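Side-chain contacts in possible thiamine biosynthesis enzyme (PDB 2X7Q), which is of unknown function but has the periplasmic binding protein fold of the SsuA/TauA family and probably binds a small solute, perhaps linked to thiamine biosynthesis: residues F174-E177 with Y178-K182; D284-L288 with A289-A293. The protein carries 1 engineered substitution. One frame throughout, in Å; residues are numbered along the deposited sequence.

Interaction 1. Residues F174-E177 with Y178-K182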
ATOM      1  N   PHE A 174      15.429   9.304   0.559  1.00  9.18           N
ATOM      2  CA  PHE A 174      14.537   8.159   0.420  1.00  9.30           C
ATOM      3  C   PHE A 174      13.096   8.633   0.566  1.00  9.33           C
ATOM      4  O   PHE A 174      12.847   9.737   1.049  1.00  9.13           O
ATOM      5  CB  PHE A 174      14.861   7.089   1.466  1.00 10.32           C
ATOM      6  CG  PHE A 174      14.523   7.493   2.875  1.00  9.67           C
ATOM      7  CD1 PHE A 174      15.433   8.197   3.647  1.00  9.87           C
ATOM      8  CD2 PHE A 174      13.298   7.159   3.431  1.00 10.31           C
ATOM      9  CE1 PHE A 174      15.126   8.565   4.945  1.00 10.31           C
ATOM     10  CE2 PHE A 174      12.985   7.524   4.725  1.00 10.39           C
ATOM     11  CZ  PHE A 174      13.899   8.228   5.483  1.00 10.81           C
HETATM   12  N   MSE A 175      12.147   7.805   0.149  1.00  9.32           N
HETATM   13  CA  MSE A 175      10.740   8.175   0.225  1.00  9.76           C
HETATM   14  C   MSE A 175       9.964   7.212   1.122  1.00  9.65           C
HETATM   15  O   MSE A 175      10.101   5.991   1.011  1.00  9.85           O
HETATM   16  CB  MSE A 175      10.123   8.223  -1.175  1.00  9.77           C
HETATM   17  CG  MSE A 175      10.823   9.175  -2.120  1.00 13.22           C
HETATM   18 SE   MSE A 175      10.040   9.205  -3.895  1.00 21.61          SE
HETATM   19  CE  MSE A 175       8.226   9.694  -3.412  1.00 13.16           C
ATOM     20  N   TRP A 176       9.149   7.769   2.011  1.00  9.90           N
ATOM     21  CA  TRP A 176       8.388   6.964   2.956  1.00  9.93           C
ATOM     22  C   TRP A 176       7.094   7.680   3.321  1.00  9.16           C
ATOM     23  O   TRP A 176       7.000   8.902   3.205  1.00  9.67           O
ATOM     24  CB  TRP A 176       9.225   6.701   4.210  1.00 10.26           C
ATOM     25  CG  TRP A 176       8.946   5.382   4.861  1.00 10.10           C
ATOM     26  CD1 TRP A 176       8.253   5.165   6.015  1.00 11.59           C
ATOM     27  CD2 TRP A 176       9.358   4.089   4.390  1.00 10.98           C
ATOM     28  NE1 TRP A 176       8.210   3.819   6.295  1.00 12.06           N
ATOM     29  CE2 TRP A 176       8.877   3.142   5.315  1.00 11.54           C
ATOM     30  CE3 TRP A 176      10.085   3.650   3.281  1.00 10.71           C
ATOM     31  CZ2 TRP A 176       9.103   1.773   5.158  1.00 12.06           C
ATOM     32  CZ3 TRP A 176      10.306   2.292   3.130  1.00 12.12           C
ATOM     33  CH2 TRP A 176       9.817   1.370   4.063  1.00 11.57           C
ATOM     34  N   GLU A 177       6.095   6.918   3.754  1.00  9.17           N
ATOM     35  CA  GLU A 177       4.807   7.495   4.121  1.00 10.11           C
ATOM     36  C   GLU A 177       5.005   8.633   5.120  1.00 10.41           C
ATOM     37  O   GLU A 177       5.761   8.500   6.083  1.00  9.00           O
ATOM     38  CB  GLU A 177       3.877   6.420   4.688  1.00 11.20           C
ATOM     39  CG  GLU A 177       2.424   6.856   4.813  1.00 12.09           C
ATOM     40  CD  GLU A 177       2.182   7.732   6.027  1.00 11.86           C
ATOM     41  OE1 GLU A 177       2.531   7.305   7.148  1.00 12.49           O
ATOM     42  OE2 GLU A 177       1.645   8.847   5.858  1.00 13.01           O
ATOM     43  N   TYR A 178       4.329   9.752   4.878  1.00 10.41           N
ATOM     44  CA  TYR A 178       4.533  10.968   5.663  1.00 10.62           C
ATOM     45  C   TYR A 178       4.368  10.778   7.168  1.00 10.31           C
ATOM     46  O   TYR A 178       5.316  10.974   7.928  1.00 10.03           O
ATOM     47  CB  TYR A 178       3.606  12.089   5.180  1.00  9.85           C
ATOM     48  CG  TYR A 178       3.638  13.319   6.060  1.00 11.01           C
ATOM     49  CD1 TYR A 178       4.746  14.159   6.073  1.00 11.21           C
ATOM     50  CD2 TYR A 178       2.561  13.642   6.876  1.00 10.63           C
ATOM     51  CE1 TYR A 178       4.782  15.281   6.876  1.00 10.83           C
ATOM     52  CE2 TYR A 178       2.589  14.764   7.683  1.00 11.89           C
ATOM     53  CZ  TYR A 178       3.702  15.579   7.679  1.00 11.36           C
ATOM     54  OH  TYR A 178       3.737  16.700   8.482  1.00 12.66           O
ATOM     55  N   PHE A 179       3.164  10.415   7.597  1.00 11.18           N
ATOM     56  CA  PHE A 179       2.865  10.318   9.024  1.00 11.52           C
ATOM     57  C   PHE A 179       3.733   9.292   9.741  1.00 11.27           C
ATOM     58  O   PHE A 179       3.892   9.348  10.959  1.00 11.73           O
ATOM     59  CB  PHE A 179       1.381  10.027   9.253  1.00 11.29           C
ATOM     60  CG  PHE A 179       0.480  11.175   8.900  1.00 10.96           C
ATOM     61  CD1 PHE A 179       0.282  12.216   9.791  1.00 11.22           C
ATOM     62  CD2 PHE A 179      -0.166  11.215   7.676  1.00 10.30           C
ATOM     63  CE1 PHE A 179      -0.544  13.276   9.467  1.00 11.89           C
ATOM     64  CE2 PHE A 179      -0.994  12.271   7.344  1.00 12.25           C
ATOM     65  CZ  PHE A 179      -1.183  13.303   8.241  1.00 13.02           C
ATOM     66  N   THR A 180       4.294   8.358   8.982  1.00 10.80           N
ATOM     67  CA  THR A 180       5.199   7.365   9.543  1.00 11.75           C
ATOM     68  C   THR A 180       6.585   7.973   9.741  1.00 11.86           C
ATOM     69  O   THR A 180       7.342   7.556  10.616  1.00 11.17           O
ATOM     70  CB  THR A 180       5.302   6.120   8.636  1.00 11.57           C
ATOM     71  OG1 THR A 180       4.002   5.542   8.464  1.00 12.72           O
ATOM     72  CG2 THR A 180       6.233   5.085   9.245  1.00 12.49           C
ATOM     73  N   SER A 181       6.900   8.973   8.923  1.00 11.17           N
ATOM     74  CA  SER A 181       8.195   9.640   8.971  1.00 10.93           C
ATOM     75  C   SER A 181       8.148  10.891   9.841  1.00 12.49           C
ATOM     76  O   SER A 181       9.186  11.424  10.233  1.00 12.28           O
ATOM     77  CB  SER A 181       8.642  10.024   7.559  1.00 10.92           C
ATOM     78  OG  SER A 181       8.645   8.907   6.688  1.00 10.66           O
ATOM     79  N   LYS A 182       6.939  11.355  10.137  1.00 11.84           N
ATOM     80  CA  LYS A 182       6.756  12.602  10.869  1.00 12.33           C
ATOM     81  C   LYS A 182       7.467  12.583  12.217  1.00 12.53           C
ATOM     82  O   LYS A 182       8.057  13.582  12.625  1.00 12.57           O
ATOM     83  CB  LYS A 182       5.267  12.902  11.051  1.00 11.97           C
ATOM     84  CG  LYS A 182       4.978  14.289  11.600  1.00 13.64           C
ATOM     85  CD  LYS A 182       3.487  14.577  11.615  1.00 13.69           C
ATOM     86  CE  LYS A 182       3.208  16.021  11.989  1.00 16.10           C
ATOM     87  NZ  LYS A 182       3.725  16.363  13.340  1.00 18.23           N
TER

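Interaction 2. Residues D284-L288 with A289-A293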
ATOM      1  N   ASP A 284      -1.058   4.803 -16.661  1.00 15.79           N
ATOM      2  CA  ASP A 284      -0.644   5.968 -17.434  1.00 16.73           C
ATOM      3  C   ASP A 284       0.483   6.728 -16.741  1.00 16.03           C
ATOM      4  O   ASP A 284       1.369   7.274 -17.397  1.00 15.97           O
ATOM      5  CB  ASP A 284      -1.833   6.899 -17.690  1.00 18.42           C
ATOM      6  CG  ASP A 284      -2.833   6.312 -18.666  1.00 19.69           C
ATOM      7  OD1 ASP A 284      -2.552   5.238 -19.236  1.00 19.80           O
ATOM      8  OD2 ASP A 284      -3.902   6.927 -18.865  1.00 20.67           O
ATOM      9  N   THR A 285       0.449   6.760 -15.412  1.00 14.77           N
ATOM     10  CA  THR A 285       1.481   7.447 -14.643  1.00 15.27           C
ATOM     11  C   THR A 285       2.791   6.667 -14.659  1.00 15.11           C
ATOM     12  O   THR A 285       3.855   7.229 -14.916  1.00 14.11           O
ATOM     13  CB  THR A 285       1.049   7.679 -13.182  1.00 15.14           C
ATOM     14  OG1 THR A 285      -0.099   8.536 -13.152  1.00 14.43           O
ATOM     15  CG2 THR A 285       2.175   8.324 -12.390  1.00 14.90           C
ATOM     16  N   LEU A 286       2.706   5.368 -14.389  1.00 13.70           N
ATOM     17  CA  LEU A 286       3.885   4.507 -14.370  1.00 14.42           C
ATOM     18  C   LEU A 286       4.528   4.406 -15.750  1.00 14.37           C
ATOM     19  O   LEU A 286       5.747   4.517 -15.886  1.00 14.68           O
ATOM     20  CB  LEU A 286       3.528   3.113 -13.852  1.00 14.33           C
ATOM     21  CG  LEU A 286       3.003   3.040 -12.417  1.00 13.51           C
ATOM     22  CD1 LEU A 286       2.715   1.597 -12.019  1.00 12.68           C
ATOM     23  CD2 LEU A 286       3.985   3.679 -11.454  1.00 13.71           C
ATOM     24  N   LYS A 287       3.701   4.199 -16.768  1.00 14.97           N
ATOM     25  CA  LYS A 287       4.178   4.123 -18.144  1.00 15.49           C
ATOM     26  C   LYS A 287       4.904   5.404 -18.535  1.00 15.89           C
ATOM     27  O   LYS A 287       5.977   5.364 -19.141  1.00 16.27           O
ATOM     28  CB  LYS A 287       3.010   3.872 -19.100  1.00 16.67           C
ATOM     29  CG  LYS A 287       3.390   3.840 -20.573  1.00 17.62           C
ATOM     30  CD  LYS A 287       4.280   2.657 -20.892  1.00 17.75           C
ATOM     31  CE  LYS A 287       4.621   2.607 -22.375  1.00 21.29           C
ATOM     32  NZ  LYS A 287       5.496   1.438 -22.706  1.00 22.52           N
ATOM     33  N   LEU A 288       4.310   6.538 -18.180  1.00 16.06           N
ATOM     34  CA  LEU A 288       4.870   7.841 -18.515  1.00 16.29           C
ATOM     35  C   LEU A 288       6.118   8.140 -17.687  1.00 16.85           C
ATOM     36  O   LEU A 288       6.978   8.914 -18.104  1.00 16.56           O
ATOM     37  CB  LEU A 288       3.823   8.935 -18.301  1.00 16.94           C
ATOM     38  CG  LEU A 288       4.108  10.312 -18.904  1.00 18.55           C
ATOM     39  CD1 LEU A 288       4.218  10.220 -20.417  1.00 19.79           C
ATOM     40  CD2 LEU A 288       3.022  11.300 -18.504  1.00 19.89           C
ATOM     41  N   ALA A 289       6.208   7.517 -16.516  1.00 15.16           N
ATOM     42  CA  ALA A 289       7.331   7.741 -15.610  1.00 14.96           C
ATOM     43  C   ALA A 289       8.512   6.825 -15.925  1.00 14.85           C
ATOM     44  O   ALA A 289       9.616   7.032 -15.420  1.00 15.04           O
ATOM     45  CB  ALA A 289       6.891   7.569 -14.165  1.00 13.91           C
ATOM     46  N   GLY A 290       8.272   5.811 -16.749  1.00 14.42           N
ATOM     47  CA  GLY A 290       9.326   4.902 -17.161  1.00 15.06           C
ATOM     48  C   GLY A 290       9.396   3.624 -16.349  1.00 13.93           C
ATOM     49  O   GLY A 290      10.234   2.761 -16.610  1.00 13.00           O
ATOM     50  N   VAL A 291       8.516   3.500 -15.361  1.00 13.72           N
ATOM     51  CA  VAL A 291       8.479   2.307 -14.523  1.00 13.64           C
ATOM     52  C   VAL A 291       8.065   1.083 -15.334  1.00 13.83           C
ATOM     53  O   VAL A 291       8.652   0.008 -15.196  1.00 14.04           O
ATOM     54  CB  VAL A 291       7.515   2.479 -13.332  1.00 13.93           C
ATOM     55  CG1 VAL A 291       7.429   1.193 -12.523  1.00 13.52           C
ATOM     56  CG2 VAL A 291       7.963   3.636 -12.451  1.00 13.35           C
ATOM     57  N   LEU A 292       7.050   1.253 -16.175  1.00 14.35           N
ATOM     58  CA  LEU A 292       6.570   0.167 -17.024  1.00 15.49           C
ATOM     59  C   LEU A 292       7.025   0.344 -18.469  1.00 15.40           C
ATOM     60  O   LEU A 292       6.852   1.412 -19.055  1.00 16.37           O
ATOM     61  CB  LEU A 292       5.045   0.062 -16.958  1.00 14.71           C
ATOM     62  CG  LEU A 292       4.452  -0.883 -15.910  1.00 14.90           C
ATOM     63  CD1 LEU A 292       5.165  -0.747 -14.581  1.00 15.91           C
ATOM     64  CD2 LEU A 292       2.959  -0.619 -15.747  1.00 14.42           C
ATOM     65  N   ALA A 293       7.607  -0.708 -19.037  1.00 15.31           N
ATOM     66  CA  ALA A 293       8.113  -0.663 -20.403  1.00 15.99           C
ATOM     67  C   ALA A 293       7.164  -1.356 -21.378  1.00 17.32           C
ATOM     68  O   ALA A 293       7.224  -1.124 -22.586  1.00 17.74           O
ATOM     69  CB  ALA A 293       9.497  -1.284 -20.475  1.00 15.39           C
TER

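Interaction 1. Residues F174-E177 with Y178-K182
Glu177 and Thr180 meet at a helix N-cap, where strand 173-177 ends and helix 178-186 starts, a strand-to-helix turn of the periplasmic binding protein fold. The Glu177 carboxylate is the tight part of the contact. The side chain leaves the backbone with CG beside the carbonyl carbon (chi1 -167°) and bends at chi2 (-78°), which folds it back over the first turn it caps. OE2 accepts from Phe179 N at 2.8 Å, the donor lying 40° above the carboxylate plane. OE1 accepts Thr180 OG1 at 2.6 Å through its anti lone pair, and takes a second, weak bond from Thr180 N at 2.8 Å. Amides at the helix start thus hold the carboxylate in place and would be expected to stabilise its negative charge. OE2 is also hydrogen-bonded to a glycerol, probably from the crystallisation liquor, which may mark a pocket. His25 touches the Glu177 side chain, and Tyr250 OH is hydrogen-bonded to Thr180 OG1.

The other flank is looser and partly exposed. Here Thr180 sends its methyl CG2 to the edge of the Trp176 indole, in the ring plane, 3.8 Å from NE1, while Phe155 stacks on the same ring. The side chain of Tyr178 starts away from the strand. Between the two regions lies the backbone carbonyl of Glu177, which gets weak bonds from Thr180 N and Ser181 N. Ser181 OG also donates to Glu177 O, at 3.0 Å from above the carbonyl plane, and lies 3.4 Å from Trp176 CB.

Interaction 2. Residues D284-L288 with A289-A293
Leu286 and Val291 face each other across the end of helix 275-289, which closes in a Schellman motif. Leu286 takes part with both its backbone and its side chain. Its carbonyl oxygen accepts from Val291 N at 3.0 Å, the donor tilted 27° from the carbonyl plane, and gathers weaker bonds from Ala289 N and Gly290 N. Gly290 N also makes a weak bond to Lys287 O at 3.3 Å. The chain turns on Gly290 itself, whose positive phi (97°) is a backbone shape that glycine adopts without strain. On the apolar side, Leu286 CB lies 4.1 Å from Val291 CB and 4.2 Å from Leu292 CD2, so the returning chain folds over the leucine.

Ala289, the last helical residue, has its amide shared by two weak bonds, to Thr285 O and Leu286 O, while its methyl CB sits tightly at 3.1 Å from Thr285 O. Lys287 is the third main contributor. Its chain starts away from the turn, but a bend at chi2 (66°) brings it back, with CD resting 3.4 Å from Leu292 O. NZ then lies 3.1 Å from Ala293 O and is hydrogen-bonded to the carbonyl oxygen of Glu294, so the lysine reaches along the turn to the backbone beyond it.

Leu286 packs on Val132 and Val291 on Phe135, both of helix 129-141, which lies in the chain between strands 120-123 and 148-151 of one sheet. Leu292 instead meets Ala79 and Ala82 of helix 74-82, which follows strand 69-73 of the second sheet, so the helix end touches structure from both halves of the fold.

Overall arrangement
Read from the N terminus, the chain lays down four strands of one sheet, crosses to build the second, and returns to the first with strand 203-208; interaction 1 lies in the second, where a central strand, 173-177, turns into helix 178-186. Interaction 2 follows much later, where helix 275-289 gives way to the loop before helix 296-306. Each closes a tight local turn, and the two come in series, neither nesting nor crossing. Their centres lie 23 Å apart and their nearest atoms about 10 Å, without touching. One turn starts a helix and the other ends one: 174-182 joins sheet to helix beside a bound glycerol, whereas 284-293 ties a late helix to helices 74-82 and 129-141.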